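Local structure of putative metal-sulfur cluster biosynthesis proteins YuaD (Bacillus subtilis, 1ORU) at residues 13-18 with 171-176. The protein is of unknown function but contains a MOSC domain, and may bind molybdenum and pyridoxal phosphate as members of that family are thought to do. Residues are numbered along the deposited sequence; the frame is centred on the assembly and turned at random.
Sequences EGLYIA and GAVYTG
The flat peptide group joining Tyr174 to Thr175 has Leu15 over one face. Leu15 CD1 stands almost straight above Tyr174 C, at 3.5 Å. Tyr174 CB leaves on the other side of this plane, directed away from 13-18. The N-H of the preceding peptide group, Tyr174 N, is hydrogen-bonded to Asp177 OD2. Leu15 CD1 also lies over the face of that group, 3.3 Å from Val173 O. Leu15 reaches these groups because its CG is anti to its own carbonyl carbon (chi1 -57°) and CD1 extends the chain (chi2 178°). The same methyl meets Val173 CG2 at 3.8 Å, where the two side chains meet at a slant. Leu31 of strand 30-33 touches both side chains and extends this apolar patch.

A water makes the polar link. It accepts from Leu15 N at 2.9 Å and is hydrogen-bonded to Thr175 OG1 at 2.7 Å. That hydroxyl is also bonded to Asp29 O, which helps fix its rotation. The methyl of Thr175 turns the other way, anti to its backbone N, and puts CG2 3.6 Å from Glu13 O.

Residues 13-15 and 173-176 run roughly antiparallel, 149° apart, but are not paired as strands. Strand 5-17 pairs with 26-28 and 98-101, and Glu13 and Gly14 form a classic beta bulge opposite Ala99. Strand 171-174 pairs with 30-33. The contact joins strand 5-17 of the curled mixed sheet to the strand pair 30-33 and 171-174, which continues from strands 26-28 and 163-169, consistent with the beta-barrel-like fold of MOSC domains.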
loop_
_atom_site.group_PDB
_atom_site.type_symbol
_atom_site.label_atom_id
_atom_site.label_comp_id
_atom_site.label_asym_id
_atom_site.label_seq_id
_atom_site.Cartn_x
_atom_site.Cartn_y
_atom_site.Cartn_z
ATOM N N GLU A 13 8.639 21.316 4.182
ATOM C CA GLU A 13 8.865 22.468 5.061
ATOM C C GLU A 13 9.496 22.073 6.384
ATOM O O GLU A 13 10.323 22.808 6.926
ATOM C CB GLU A 13 7.551 23.198 5.362
ATOM C CG GLU A 13 6.913 23.905 4.189
ATOM C CD GLU A 13 7.666 25.160 3.761
ATOM O OE1 GLU A 13 8.650 25.546 4.431
ATOM O OE2 GLU A 13 7.260 25.767 2.750
ATOM N N GLY A 14 9.098 20.916 6.906
ATOM C CA GLY A 14 9.638 20.469 8.175
ATOM C C GLY A 14 9.761 18.965 8.300
ATOM O O GLY A 14 9.002 18.216 7.682
ATOM N N LEU A 15 10.735 18.532 9.094
ATOM C CA LEU A 15 10.984 17.114 9.346
ATOM C C LEU A 15 10.940 16.951 10.864
ATOM O O LEU A 15 11.420 17.826 11.597
ATOM C CB LEU A 15 12.358 16.711 8.812
ATOM C CG LEU A 15 12.605 16.960 7.323
ATOM C CD1 LEU A 15 14.035 16.553 6.985
ATOM C CD2 LEU A 15 11.597 16.174 6.474
ATOM N N TYR A 16 10.376 15.844 11.340
ATOM C CA TYR A 16 10.247 15.629 12.781
ATOM C C TYR A 16 10.380 14.157 13.159
ATOM O O TYR A 16 10.058 13.268 12.369
ATOM C CB TYR A 16 8.878 16.119 13.258
ATOM C CG TYR A 16 8.410 17.413 12.634
ATOM C CD1 TYR A 16 8.534 18.624 13.311
ATOM C CD2 TYR A 16 7.818 17.419 11.371
ATOM C CE1 TYR A 16 8.075 19.811 12.741
ATOM C CE2 TYR A 16 7.357 18.595 10.795
ATOM C CZ TYR A 16 7.486 19.786 11.481
ATOM O OH TYR A 16 7.021 20.949 10.909
ATOM N N ILE A 17 10.824 13.901 14.385
ATOM C CA ILE A 17 10.977 12.532 14.847
ATOM C C ILE A 17 10.357 12.341 16.227
ATOM O O ILE A 17 10.324 13.271 17.036
ATOM C CB ILE A 17 12.465 12.133 14.926
ATOM C CG1 ILE A 17 12.592 10.627 15.162
ATOM C CG2 ILE A 17 13.148 12.894 16.058
ATOM C CD1 ILE A 17 14.024 10.122 15.155
ATOM N N ALA A 18 9.854 11.135 16.477
ATOM C CA ALA A 18 9.271 10.783 17.770
ATOM C C ALA A 18 10.337 9.893 18.398
ATOM O O ALA A 18 10.332 8.679 18.199
ATOM C CB ALA A 18 7.971 10.005 17.571
ATOM N N GLY A 171 17.379 6.770 2.116
ATOM C CA GLY A 171 18.088 7.993 1.790
ATOM C C GLY A 171 17.855 9.066 2.834
ATOM O O GLY A 171 16.922 8.971 3.634
ATOM N N ALA A 172 18.703 10.087 2.838
ATOM C CA ALA A 172 18.569 11.178 3.800
ATOM C C ALA A 172 17.662 12.270 3.250
ATOM O O ALA A 172 17.627 12.511 2.044
ATOM C CB ALA A 172 19.936 11.767 4.116
ATOM N N VAL A 173 16.926 12.925 4.145
ATOM C CA VAL A 173 16.044 14.018 3.754
ATOM C C VAL A 173 16.416 15.213 4.626
ATOM O O VAL A 173 16.781 15.047 5.796
ATOM C CB VAL A 173 14.547 13.632 3.909
ATOM C CG1 VAL A 173 14.211 12.510 2.926
ATOM C CG2 VAL A 173 14.249 13.169 5.335
ATOM N N TYR A 174 16.335 16.409 4.046
ATOM C CA TYR A 174 16.729 17.638 4.731
ATOM C C TYR A 174 15.646 18.708 4.719
ATOM O O TYR A 174 14.841 18.778 3.795
ATOM C CB TYR A 174 17.987 18.191 4.058
ATOM C CG TYR A 174 19.086 17.158 3.884
ATOM C CD1 TYR A 174 20.039 16.948 4.881
ATOM C CD2 TYR A 174 19.160 16.380 2.727
ATOM C CE1 TYR A 174 21.047 15.987 4.729
ATOM C CE2 TYR A 174 20.158 15.416 2.562
ATOM C CZ TYR A 174 21.100 15.224 3.567
ATOM O OH TYR A 174 22.091 14.268 3.410
ATOM N N THR A 175 15.643 19.553 5.744
ATOM C CA THR A 175 14.663 20.635 5.844
ATOM C C THR A 175 14.675 21.505 4.581
ATOM O O THR A 175 15.737 21.910 4.109
ATOM C CB THR A 175 14.967 21.539 7.059
ATOM O OG1 THR A 175 15.012 20.742 8.249
ATOM C CG2 THR A 175 13.894 22.609 7.212
ATOM N N GLY A 176 13.497 21.784 4.034
ATOM C CA GLY A 176 13.412 22.614 2.841
ATOM C C GLY A 176 13.599 21.898 1.514
ATOM O O GLY A 176 13.533 22.523 0.452
HETATM O O HOH W 1 12.808 20.438 9.804
#